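Local atomic coordinates of diaminopimelate decarboxylase (Methanocaldococcus jannaschii, PDB entry 1TWI), a protein that catalyses the pyridoxal phosphate-dependent decarboxylation of meso-diaminopimelate to L-lysine, the last step of lysine biosynthesis by the diaminopimelate pathway. Residues Y66-N71 / A87-G92. Numbering follows the deposited sequence.
Sequences YAYKAN and ADVVSG. With PLP (pyridoxal-5'-phosphate), chain E.
K69 and D88 form a salt bridge at the C-terminal ends of two neighbouring parallel strands of the TIM-type (alpha/beta) barrel, NZ lying 2.6 Å from D88 OD2 on the syn side of the carboxylate. K69 is the lysine that carries the cofactor as an internal aldimine, but here the PLP is not attached to it. Its chain turns at chi2 and chi3, passes CD within 3.1 Å of PLP O4A, and brings NZ back to D88. The second carboxylate oxygen, D88 OD1, is held by N111 ND2, which helps fix the rotation of the acid. D88 OD2 sits over the face of the pyridine ring, 3.3 Å from PLP N1, not at its edge.

The two strands, 62-67 and 86-89, are joined through helix 74-82 in a beta-alpha-beta crossover. Y66 O accepts a nearly straight bond from D88 N (2.8 Å, 174° at the hydrogen), and Y68 N returns one to D88 O, so D88 is gripped through both its amide and its carbonyl. A67 CB shares the cofactor side of the sheet with the D88 side chain and packs 3.5 Å from PLP C5A. The 3-10 turn 68-70 follows, and Y66 OH spans it to donate to N71 O, in the plane of that carbonyl.

On the face of the sheet that carries A87, its CB meets Y68 CE1 at 3.5 Å, while V89 CG1 covers one face of the Y68 ring near its rim. Helix 92-100 adds E94 and A98 against the same tyrosine. Near the cofactor, the V90 and K69 side chains cross at about a right angle: V90 CG1, beside its own backbone N (chi1 -66°) and anti to the carbonyl carbon, makes a tight van der Waals contact with K69 NZ at 3.2 Å.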
loop_
_atom_site.group_PDB
_atom_site.type_symbol
_atom_site.label_atom_id
_atom_site.label_comp_id
_atom_site.label_asym_id
_atom_site.label_seq_id
_atom_site.Cartn_x
_atom_site.Cartn_y
_atom_site.Cartn_z
ATOM N N TYR A 66 7.242 8.072 20.624
ATOM C CA TYR A 66 6.143 7.754 19.702
ATOM C C TYR A 66 6.637 7.216 18.367
ATOM O O TYR A 66 7.499 7.801 17.752
ATOM C CB TYR A 66 5.231 8.996 19.545
ATOM C CG TYR A 66 4.265 8.890 18.418
ATOM C CD1 TYR A 66 3.279 7.899 18.395
ATOM C CD2 TYR A 66 4.347 9.779 17.337
ATOM C CE1 TYR A 66 2.390 7.784 17.326
ATOM C CE2 TYR A 66 3.465 9.674 16.258
ATOM C CZ TYR A 66 2.497 8.677 16.253
ATOM O OH TYR A 66 1.690 8.546 15.147
ATOM N N ALA A 67 6.110 6.081 17.930
ATOM C CA ALA A 67 6.585 5.530 16.676
ATOM C C ALA A 67 5.951 6.273 15.479
ATOM O O ALA A 67 4.751 6.048 15.141
ATOM C CB ALA A 67 6.247 4.066 16.594
ATOM N N TYR A 68 6.745 7.150 14.868
ATOM C CA TYR A 68 6.295 7.960 13.742
ATOM C C TYR A 68 5.722 7.170 12.608
ATOM O O TYR A 68 4.842 7.662 11.905
ATOM C CB TYR A 68 7.446 8.829 13.184
ATOM C CG TYR A 68 7.554 10.168 13.886
ATOM C CD1 TYR A 68 7.195 10.286 15.241
ATOM C CD2 TYR A 68 8.001 11.315 13.194
ATOM C CE1 TYR A 68 7.286 11.548 15.905
ATOM C CE2 TYR A 68 8.101 12.578 13.837
ATOM C CZ TYR A 68 7.756 12.685 15.173
ATOM O OH TYR A 68 7.931 13.875 15.835
ATOM N N LYS A 69 6.149 5.927 12.453
ATOM C CA LYS A 69 5.660 5.165 11.289
ATOM C C LYS A 69 4.151 5.007 11.348
ATOM O O LYS A 69 3.521 4.766 10.322
ATOM C CB LYS A 69 6.335 3.800 11.171
ATOM C CG LYS A 69 5.961 2.757 12.233
ATOM C CD LYS A 69 7.242 1.988 12.693
ATOM C CE LYS A 69 7.859 2.770 13.896
ATOM N NZ LYS A 69 9.152 2.344 14.398
ATOM N N ALA A 70 3.572 5.138 12.550
ATOM C CA ALA A 70 2.107 5.010 12.700
ATOM C C ALA A 70 1.292 6.182 12.134
ATOM O O ALA A 70 0.162 5.997 11.655
ATOM C CB ALA A 70 1.742 4.787 14.176
ATOM N N ASN A 71 1.888 7.366 12.119
ATOM C CA ASN A 71 1.200 8.579 11.627
ATOM C C ASN A 71 2.186 9.723 11.888
ATOM O O ASN A 71 2.428 10.081 13.060
ATOM C CB ASN A 71 -0.070 8.847 12.448
ATOM C CG ASN A 71 -0.991 9.892 11.770
ATOM O OD1 ASN A 71 -0.503 10.851 11.172
ATOM N ND2 ASN A 71 -2.296 9.717 11.880
ATOM N N ALA A 87 10.232 10.635 20.212
ATOM C CA ALA A 87 9.972 10.062 18.890
ATOM C C ALA A 87 10.858 8.887 18.555
ATOM O O ALA A 87 12.058 8.936 18.782
ATOM C CB ALA A 87 10.185 11.131 17.800
ATOM N N ASP A 88 10.243 7.844 18.024
ATOM C CA ASP A 88 10.957 6.665 17.489
ATOM C C ASP A 88 10.884 6.914 15.938
ATOM O O ASP A 88 9.822 6.800 15.365
ATOM C CB ASP A 88 10.208 5.379 17.875
ATOM C CG ASP A 88 10.393 4.276 16.842
ATOM O OD1 ASP A 88 11.444 4.280 16.092
ATOM O OD2 ASP A 88 9.489 3.423 16.719
ATOM N N VAL A 89 11.994 7.267 15.282
ATOM C CA VAL A 89 11.975 7.526 13.841
ATOM C C VAL A 89 12.703 6.399 13.129
ATOM O O VAL A 89 13.645 5.825 13.687
ATOM C CB VAL A 89 12.643 8.905 13.515
ATOM C CG1 VAL A 89 11.813 10.050 14.244
ATOM C CG2 VAL A 89 14.161 8.895 13.998
ATOM N N VAL A 90 12.287 6.060 11.907
ATOM C CA VAL A 90 12.919 4.926 11.204
ATOM C C VAL A 90 13.515 5.317 9.857
ATOM O O VAL A 90 13.940 4.471 9.073
ATOM C CB VAL A 90 11.905 3.759 11.012
ATOM C CG1 VAL A 90 11.513 3.181 12.334
ATOM C CG2 VAL A 90 10.687 4.213 10.285
ATOM N N SER A 91 13.567 6.626 9.609
ATOM C CA SER A 91 14.124 7.139 8.350
ATOM C C SER A 91 14.543 8.617 8.487
ATOM O O SER A 91 14.090 9.333 9.404
ATOM C CB SER A 91 13.036 7.075 7.273
ATOM O OG SER A 91 12.131 8.159 7.505
ATOM N N GLY A 92 15.369 9.083 7.551
ATOM C CA GLY A 92 15.725 10.496 7.564
ATOM C C GLY A 92 14.458 11.379 7.465
ATOM O O GLY A 92 14.437 12.454 8.034
HETATM N N1 PLP E . 9.224 0.220 17.530
HETATM C C2 PLP E . 9.640 -0.440 16.387
HETATM C C2A PLP E . 11.147 -0.784 16.299
HETATM C C3 PLP E . 8.684 -0.708 15.412
HETATM O O3 PLP E . 9.127 -1.355 14.303
HETATM C C4 PLP E . 7.357 -0.395 15.540
HETATM C C4A PLP E . 6.366 -0.748 14.379
HETATM O O4A PLP E . 6.860 -1.043 13.337
HETATM C C5 PLP E . 6.921 0.276 16.706
HETATM C C6 PLP E . 7.879 0.547 17.670
HETATM C C5A PLP E . 5.496 0.700 17.030
HETATM O O4P PLP E . 4.580 -0.426 17.041
HETATM P P PLP E . 3.066 -0.257 17.481
HETATM O O1P PLP E . 2.511 -1.612 17.320
HETATM O O2P PLP E . 2.472 0.719 16.505
HETATM O O3P PLP E . 3.039 0.209 18.866
#